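Local coordinates for protein ectoine hydroxylase (Sphingopyxis alaskensis, PDB 4MHR) that catalyses the iron- and 2-oxoglutarate-dependent hydroxylation of L-ectoine to the osmolyte 5-hydroxyectoine, at residues A[82-85]-A[86-89]; A[105-108]-A[109-112]; A[238-241]-A[242-245]; A[187-190]-A[191-194]. All coordinates share one frame; numbering follows the deposited sequence.

How the contacts relate
The four contacts illustrate how short turns and a helix cap of a cupin-type dioxygenase are closed by a side chain and the backbone a few residues away. The centres of contacts 1 and 2 are about 14 Å apart, and the two touch where the side chain of Gln106 lies against Leu83 and Asp84. Contact 3 leads into strand 244-248 and contact 1 into strand 88-90 of the same seven-stranded sheet, with centres about 26 Å apart. Contact 4 repeats the turn type of contact 3; their nearest atoms are about 6 Å apart. It also lies closest to the iron site: the side chain of Ser192 is about 7 Å from that of the iron ligand His253.

Contact 1: residues A[82-85]-A[86-89]; sequences ALDA and DTIV
Asp84 reaches forward over Asp86 and Thr87 with both its side chain and its carbonyl. Asp84 OD1 accepts from Asp86 N at 2.7 Å, met nearly head-on from the C-O bond. The backbone oxygen Asp84 O accepts from Thr87 N at 2.9 Å, and Thr87 OG1 lies 2.7 Å from the same Asp84 O. Thr87 OG1 is placed there by a chi1 of 68°, which sets it between its own N and C, while Thr87 CG2 turns back to lie 4.0 Å from Asp84 CB. One step on, Ile88 N donates to Ala85 O over a longer 3.3 Å.

The two carboxylates come near each other: Asp84 OD1 and Asp86 OD2 are 3.6 Å apart, with their planes turned by 53°. This like-charge pair is likely to be eased by solvent, since both residues are exposed, and by the N-H that Asp84 OD1 accepts. On the apolar side, Leu83 CD1 meets Ile88 CD1 at 4.1 Å, the two side chains crossing at about a right angle.

Further out, Leu83 and Ile88 both rest on Ile100 of strand 97-101, and the side chain of Gln106 lies against Leu83 and Asp84. Thr87 is tied by its backbone to Phe101, and Val89 to Arg98 and Ser99. The whole is an Asx turn overlapping a short 3-10 segment, delivering the chain into edge strand 88-90 of the large antiparallel sheet of the cupin fold.

Contact 2: residues A[105-108]-A[109-112]; sequences AQSP and VMAR
Ser107 is the N-cap of helix 108-115, and its hydroxyl turns in to the N-H of Met110 in the first turn. It is also the residue at which the chain leaves the helical path of 103-106, so a single position separates the two helices. A chi1 of 168° swings OG away from its own backbone N and toward the first turn of the helix, where Ser107 OG accepts from Met110 N at 3.3 Å, a weak bond though nearly straight (171°). The carbonyl of the same residue does more: Ser107 O accepts from Ala111 N at 2.8 Å. Pro108, which has no N-H to offer, occupies the first helical position, and Pro108 O continues the pattern by taking Arg112 N at 3.0 Å.

Val109 faces helix 63-78, packing on Phe68, Leu69 and Ala72, while Ser107 touches Leu76 of that helix. The end of Arg112 leads away from the cap, its guanidinium forming a salt bridge with Asp116 and a hydrogen bond with Gly306 O. Met110 CG lies 3.5 Å from Ser107 OG and 3.8 Å from Ser107 CB before the methionine chain, bent at chi2, leads away.

Contact 3: residues A[238-241]-A[242-245]; sequences TGKP and GTVI
Two direct hydrogen bonds from Thr243 converge on the carbonyl of Lys240. Thr243 OG1 donates at 2.8 Å to Lys240 O, lying in the carbonyl plane on a lone pair, and Thr243 N reaches the same Lys240 O at 3.0 Å from a direction tilted 19° out of that plane. A chi1 of -58° puts OG1 beside Thr243 N, which lets the hydroxyl and the N-H reach that oxygen together.

Water supplies a second layer. One molecule donates to Thr243 OG1 at 2.9 Å and accepts from Lys240 NZ, whose ammonium also forms a salt bridge with Asp59. Another accepts from Lys240 N and gives a weak bond to Thr243 OG1.

Steric demands complete the set. A side chain at Gly242 would collide with Pro241 O, and one at Gly239 with the threonine hydroxyl. A valine in place of Thr243 would probably cost Lys240 O one of these two donors and take from both waters the oxygen they donate to.

Outside the turn, Pro241 packs on Val66 and Gln70 of helix 63-78. This is a type II beta turn with proline and glycine at its centre, leading into strand 244-248 of the cupin fold's large sheet.

Contact 4: residues A[187-190]-A[191-194]; sequences MVIP and GSHR
The flat carbonyl group of Ile189 is met by Ser192 from two directions. Ser192 OG lies in the carbonyl plane and donates to Ile189 O over a short 2.6 Å; Ser192 N, tilted 31° from that plane, donates to the same Ile189 O at 3.1 Å. The imidazole of His193 is the other flat group nearby. Arg194 CG sits over one face of the His193 ring, 4.2 Å above the plane and offset toward the rim, and Gly191 N lies in plane at its edge. The far end of this ring is fixed by a hydrogen bond from NE2 to Asp50 O, and Arg194 forms a salt bridge with the carboxylate of the same aspartate.

Ser192 carries its OG between its own N and C, at a chi1 of 67°, which brings the hydroxyl back over the turn. Ser192 CB, at the same time, lies 3.9 Å from Ile189 CG2. Besides giving its proton to Ile189, Ser192 OG accepts from Met252 N, next to the iron ligand His253, and the backbone of Ile189 pairs with Met252 as well. An alanine at Ser192 would probably leave Met252 N without this acceptor and Ile189 O with one donor fewer, loosening one of the ties between the turn and the chain beside His253.

At Gly191 a side chain would run into Pro190 O, so the bare backbone suits the bend. Beyond it, Arg194 N bonds to Gly191 O at 3.3 Å. The arrangement is a type II beta turn, again with proline and glycine at its centre, running into a 3-10 turn beside the cupin fold's iron site, a facial triad of two histidines and one carboxylate.

Contact 1: residues A[82-85]-A[86-89]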
loop_
_atom_site.group_PDB
_atom_site.type_symbol
_atom_site.label_atom_id
_atom_site.label_comp_id
_atom_site.label_asym_id
_atom_site.label_seq_id
_atom_site.Cartn_x
_atom_site.Cartn_y
_atom_site.Cartn_z
ATOM N N ALA A 82 -5.494 -10.408 -22.049
ATOM C CA ALA A 82 -4.070 -10.813 -22.054
ATOM C C ALA A 82 -3.554 -11.159 -20.659
ATOM O O ALA A 82 -2.483 -11.763 -20.511
ATOM C CB ALA A 82 -3.196 -9.738 -22.681
ATOM N N LEU A 83 -4.308 -10.811 -19.628
ATOM C CA LEU A 83 -3.794 -10.988 -18.260
ATOM C C LEU A 83 -3.967 -12.424 -17.789
ATOM O O LEU A 83 -4.834 -13.137 -18.278
ATOM C CB LEU A 83 -4.530 -10.034 -17.297
ATOM C CG LEU A 83 -4.397 -8.574 -17.765
ATOM C CD1 LEU A 83 -5.365 -7.667 -17.040
ATOM C CD2 LEU A 83 -2.956 -8.084 -17.586
ATOM N N ASP A 84 -3.170 -12.837 -16.819
ATOM C CA ASP A 84 -3.405 -14.074 -16.108
ATOM C C ASP A 84 -4.706 -14.000 -15.301
ATOM O O ASP A 84 -4.856 -13.144 -14.414
ATOM C CB ASP A 84 -2.198 -14.346 -15.232
ATOM C CG ASP A 84 -2.292 -15.623 -14.496
ATOM O OD1 ASP A 84 -3.422 -16.079 -14.140
ATOM O OD2 ASP A 84 -1.211 -16.201 -14.292
ATOM N N ALA A 85 -5.643 -14.921 -15.577
ATOM C CA ALA A 85 -6.941 -14.973 -14.898
ATOM C C ALA A 85 -6.846 -15.115 -13.404
ATOM O O ALA A 85 -7.759 -14.676 -12.688
ATOM C CB ALA A 85 -7.809 -16.135 -15.432
ATOM N N ASP A 86 -5.778 -15.751 -12.924
ATOM C CA ASP A 86 -5.643 -15.990 -11.506
ATOM C C ASP A 86 -5.385 -14.668 -10.806
ATOM O O ASP A 86 -5.515 -14.621 -9.604
ATOM C CB ASP A 86 -4.469 -16.911 -11.168
ATOM C CG ASP A 86 -4.625 -18.290 -11.761
ATOM O OD1 ASP A 86 -5.773 -18.700 -12.046
ATOM O OD2 ASP A 86 -3.596 -18.954 -11.943
ATOM N N THR A 87 -4.980 -13.634 -11.541
ATOM C CA THR A 87 -4.635 -12.344 -10.873
ATOM C C THR A 87 -5.862 -11.400 -10.722
ATOM O O THR A 87 -5.767 -10.305 -10.135
ATOM C CB THR A 87 -3.500 -11.626 -11.572
ATOM O OG1 THR A 87 -3.907 -11.148 -12.866
ATOM C CG2 THR A 87 -2.204 -12.523 -11.689
ATOM N N ILE A 88 -7.021 -11.827 -11.233
ATOM C CA ILE A 88 -8.171 -10.893 -11.348
ATOM C C ILE A 88 -9.095 -11.152 -10.215
ATOM O O ILE A 88 -9.403 -12.328 -9.948
ATOM C CB ILE A 88 -8.900 -11.099 -12.690
ATOM C CG1 ILE A 88 -7.885 -11.104 -13.833
ATOM C CG2 ILE A 88 -10.078 -10.142 -12.854
ATOM C CD1 ILE A 88 -7.714 -9.818 -14.535
ATOM N N VAL A 89 -9.489 -10.096 -9.489
ATOM C CA VAL A 89 -10.502 -10.192 -8.457
ATOM C C VAL A 89 -11.735 -9.434 -8.939
ATOM O O VAL A 89 -11.668 -8.236 -9.361
ATOM C CB VAL A 89 -10.028 -9.634 -7.099
ATOM C CG1 VAL A 89 -11.150 -9.704 -6.035
ATOM C CG2 VAL A 89 -8.791 -10.399 -6.645
#

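Contact 2: residues A[105-108]-A[109-112]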
loop_
_atom_site.group_PDB
_atom_site.type_symbol
_atom_site.label_atom_id
_atom_site.label_comp_id
_atom_site.label_asym_id
_atom_site.label_seq_id
_atom_site.Cartn_x
_atom_site.Cartn_y
_atom_site.Cartn_z
ATOM N N ALA A 105 4.154 -6.733 -13.047
ATOM C CA ALA A 105 4.731 -7.820 -13.849
ATOM C C ALA A 105 4.003 -7.964 -15.196
ATOM O O ALA A 105 4.633 -8.328 -16.142
ATOM C CB ALA A 105 4.717 -9.131 -13.095
ATOM N N GLN A 106 2.728 -7.574 -15.299
ATOM C CA GLN A 106 1.920 -7.817 -16.489
ATOM C C GLN A 106 1.779 -6.632 -17.403
ATOM O O GLN A 106 1.348 -6.789 -18.519
ATOM C CB GLN A 106 0.530 -8.227 -16.045
ATOM C CG GLN A 106 0.504 -9.473 -15.173
ATOM C CD GLN A 106 -0.899 -9.949 -14.887
ATOM O OE1 GLN A 106 -1.580 -9.528 -13.910
ATOM N NE2 GLN A 106 -1.361 -10.848 -15.712
ATOM N N SER A 107 2.099 -5.418 -16.931
ATOM C CA SER A 107 1.866 -4.191 -17.678
ATOM C C SER A 107 3.203 -3.411 -17.722
ATOM O O SER A 107 3.751 -3.091 -16.663
ATOM C CB SER A 107 0.823 -3.310 -16.973
ATOM O OG SER A 107 0.796 -2.004 -17.553
ATOM N N PRO A 108 3.749 -3.172 -18.931
ATOM C CA PRO A 108 4.973 -2.427 -19.107
ATOM C C PRO A 108 4.886 -1.000 -18.551
ATOM O O PRO A 108 5.870 -0.488 -18.039
ATOM C CB PRO A 108 5.167 -2.415 -20.651
ATOM C CG PRO A 108 4.564 -3.706 -21.104
ATOM C CD PRO A 108 3.407 -3.962 -20.138
ATOM N N VAL A 109 3.749 -0.344 -18.696
ATOM C CA VAL A 109 3.555 0.982 -18.107
ATOM C C VAL A 109 3.655 0.934 -16.558
ATOM O O VAL A 109 4.341 1.765 -15.962
ATOM C CB VAL A 109 2.177 1.523 -18.502
ATOM C CG1 VAL A 109 1.855 2.824 -17.790
ATOM C CG2 VAL A 109 2.072 1.726 -20.025
ATOM N N MET A 110 2.947 -0.022 -15.932
ATOM C CA MET A 110 2.960 -0.182 -14.464
ATOM C C MET A 110 4.286 -0.685 -13.943
ATOM O O MET A 110 4.711 -0.253 -12.867
ATOM C CB MET A 110 1.821 -1.033 -13.955
ATOM C CG MET A 110 0.470 -0.509 -14.376
ATOM S SD MET A 110 0.122 1.220 -13.917
ATOM C CE MET A 110 -1.406 1.557 -14.762
ATOM N N ALA A 111 5.003 -1.494 -14.731
ATOM C CA ALA A 111 6.414 -1.820 -14.383
ATOM C C ALA A 111 7.276 -0.570 -14.363
ATOM O O ALA A 111 8.096 -0.357 -13.449
ATOM C CB ALA A 111 7.036 -2.847 -15.350
ATOM N N ARG A 112 7.100 0.266 -15.382
ATOM C CA ARG A 112 7.857 1.487 -15.505
ATOM C C ARG A 112 7.473 2.504 -14.406
ATOM O O ARG A 112 8.339 3.210 -13.912
ATOM C CB ARG A 112 7.628 2.103 -16.886
ATOM C CG ARG A 112 8.423 3.355 -17.213
ATOM C CD ARG A 112 9.937 3.271 -16.932
ATOM N NE ARG A 112 10.510 4.607 -17.173
ATOM C CZ ARG A 112 10.465 5.632 -16.325
ATOM N NH1 ARG A 112 9.879 5.510 -15.109
ATOM N NH2 ARG A 112 11.000 6.795 -16.662
#

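Contact 3: residues A[238-241]-A[242-245]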
loop_
_atom_site.group_PDB
_atom_site.type_symbol
_atom_site.label_atom_id
_atom_site.label_comp_id
_atom_site.label_asym_id
_atom_site.label_seq_id
_atom_site.Cartn_x
_atom_site.Cartn_y
_atom_site.Cartn_z
ATOM N N THR A 238 -6.702 13.191 0.438
ATOM C CA THR A 238 -7.461 13.340 -0.802
ATOM C C THR A 238 -6.496 13.902 -1.811
ATOM O O THR A 238 -5.364 14.251 -1.470
ATOM C CB THR A 238 -8.728 14.233 -0.670
ATOM O OG1 THR A 238 -8.400 15.450 -0.024
ATOM C CG2 THR A 238 -9.821 13.531 0.186
ATOM N N GLY A 239 -6.905 13.901 -3.070
ATOM C CA GLY A 239 -6.112 14.522 -4.082
ATOM C C GLY A 239 -6.580 14.232 -5.472
ATOM O O GLY A 239 -7.401 13.371 -5.693
ATOM N N LYS A 240 -6.017 14.967 -6.412
ATOM C CA LYS A 240 -6.337 14.747 -7.834
ATOM C C LYS A 240 -5.512 13.582 -8.372
ATOM O O LYS A 240 -4.507 13.157 -7.754
ATOM C CB LYS A 240 -6.060 16.021 -8.640
ATOM C CG LYS A 240 -4.634 16.524 -8.527
ATOM C CD LYS A 240 -4.398 17.715 -9.438
ATOM C CE LYS A 240 -2.914 17.989 -9.615
ATOM N NZ LYS A 240 -2.323 18.504 -8.356
ATOM N N PRO A 241 -5.935 13.052 -9.508
ATOM C CA PRO A 241 -5.194 11.986 -10.107
ATOM C C PRO A 241 -3.697 12.325 -10.233
ATOM O O PRO A 241 -3.316 13.473 -10.522
ATOM C CB PRO A 241 -5.853 11.864 -11.486
ATOM C CG PRO A 241 -7.258 12.298 -11.265
ATOM C CD PRO A 241 -7.125 13.421 -10.322
ATOM N N GLY A 242 -2.842 11.337 -9.958
ATOM C CA GLY A 242 -1.392 11.563 -9.976
ATOM C C GLY A 242 -0.792 11.799 -8.583
ATOM O O GLY A 242 0.383 11.557 -8.382
ATOM N N THR A 243 -1.624 12.181 -7.635
ATOM C CA THR A 243 -1.259 12.243 -6.184
ATOM C C THR A 243 -0.855 10.884 -5.652
ATOM O O THR A 243 -1.468 9.879 -6.004
ATOM C CB THR A 243 -2.427 12.809 -5.307
ATOM O OG1 THR A 243 -2.797 14.105 -5.763
ATOM C CG2 THR A 243 -2.048 12.898 -3.802
ATOM N N VAL A 244 0.218 10.841 -4.851
ATOM C CA VAL A 244 0.718 9.587 -4.300
ATOM C C VAL A 244 0.640 9.613 -2.819
ATOM O O VAL A 244 1.090 10.591 -2.186
ATOM C CB VAL A 244 2.150 9.295 -4.703
ATOM C CG1 VAL A 244 2.547 7.848 -4.319
ATOM C CG2 VAL A 244 2.299 9.409 -6.198
ATOM N N ILE A 245 -0.019 8.620 -2.261
ATOM C CA ILE A 245 -0.202 8.501 -0.806
ATOM C C ILE A 245 0.731 7.377 -0.396
ATOM O O ILE A 245 0.641 6.264 -0.951
ATOM C CB ILE A 245 -1.646 8.185 -0.374
ATOM C CG1 ILE A 245 -2.550 9.331 -0.791
ATOM C CG2 ILE A 245 -1.700 8.079 1.113
ATOM C CD1 ILE A 245 -3.998 8.977 -0.626
HETATM O O HOH W 1 -1.010 15.818 -7.354
HETATM O O HOH W 2 -4.425 17.008 -5.336
#

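Contact 4: residues A[187-190]-A[191-194]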
loop_
_atom_site.group_PDB
_atom_site.type_symbol
_atom_site.label_atom_id
_atom_site.label_comp_id
_atom_site.label_asym_id
_atom_site.label_seq_id
_atom_site.Cartn_x
_atom_site.Cartn_y
_atom_site.Cartn_z
ATOM N N MET A 187 -8.698 6.095 4.619
ATOM C CA MET A 187 -8.630 6.708 5.914
ATOM C C MET A 187 -7.527 5.963 6.656
ATOM O O MET A 187 -7.470 4.729 6.606
ATOM C CB MET A 187 -9.938 6.409 6.655
ATOM C CG MET A 187 -11.094 7.251 6.148
ATOM S SD MET A 187 -12.612 7.026 7.088
ATOM C CE MET A 187 -12.160 6.638 8.744
ATOM N N VAL A 188 -6.750 6.702 7.413
ATOM C CA VAL A 188 -5.681 6.155 8.230
ATOM C C VAL A 188 -5.848 6.676 9.625
ATOM O O VAL A 188 -6.473 7.760 9.837
ATOM C CB VAL A 188 -4.287 6.473 7.647
ATOM C CG1 VAL A 188 -4.222 6.016 6.220
ATOM C CG2 VAL A 188 -3.927 7.970 7.739
ATOM N N ILE A 189 -5.326 5.912 10.586
ATOM C CA ILE A 189 -5.164 6.404 11.962
ATOM C C ILE A 189 -3.682 6.807 12.163
ATOM O O ILE A 189 -2.787 5.925 12.337
ATOM C CB ILE A 189 -5.595 5.322 12.958
ATOM C CG1 ILE A 189 -7.097 4.997 12.761
ATOM C CG2 ILE A 189 -5.341 5.773 14.390
ATOM C CD1 ILE A 189 -7.576 3.867 13.664
ATOM N N PRO A 190 -3.389 8.136 12.145
ATOM C CA PRO A 190 -1.974 8.529 12.134
ATOM C C PRO A 190 -1.242 8.168 13.445
ATOM O O PRO A 190 -1.808 8.266 14.518
ATOM C CB PRO A 190 -1.987 10.062 11.918
ATOM C CG PRO A 190 -3.418 10.462 11.815
ATOM C CD PRO A 190 -4.312 9.287 12.088
ATOM N N GLY A 191 -0.013 7.683 13.335
ATOM C CA GLY A 191 0.713 7.196 14.500
ATOM C C GLY A 191 0.405 5.772 14.907
ATOM O O GLY A 191 1.107 5.211 15.692
ATOM N N SER A 192 -0.562 5.149 14.280
ATOM C CA SER A 192 -0.933 3.789 14.596
ATOM C C SER A 192 0.088 2.761 14.190
ATOM O O SER A 192 0.163 1.655 14.728
ATOM C CB SER A 192 -2.264 3.477 13.907
ATOM O OG SER A 192 -2.239 3.421 12.480
ATOM N N HIS A 193 0.914 3.133 13.261
ATOM C CA HIS A 193 2.040 2.279 12.864
ATOM C C HIS A 193 3.098 1.932 13.926
ATOM O O HIS A 193 3.875 0.945 13.747
ATOM C CB HIS A 193 2.706 2.876 11.615
ATOM C CG HIS A 193 3.400 4.153 11.878
ATOM N ND1 HIS A 193 2.750 5.265 12.400
ATOM C CD2 HIS A 193 4.710 4.519 11.695
ATOM C CE1 HIS A 193 3.619 6.250 12.559
ATOM N NE2 HIS A 193 4.818 5.835 12.142
ATOM N N ARG A 194 3.100 2.672 15.022
ATOM C CA ARG A 194 4.012 2.423 16.088
ATOM C C ARG A 194 3.462 1.450 17.101
ATOM O O ARG A 194 4.147 1.189 18.093
ATOM C CB ARG A 194 4.355 3.720 16.839
ATOM C CG ARG A 194 5.425 4.531 16.140
ATOM C CD ARG A 194 5.979 5.640 17.049
ATOM N NE ARG A 194 6.780 6.515 16.199
ATOM C CZ ARG A 194 8.032 6.246 15.898
ATOM N NH1 ARG A 194 8.625 5.158 16.361
ATOM N NH2 ARG A 194 8.683 7.034 15.131
#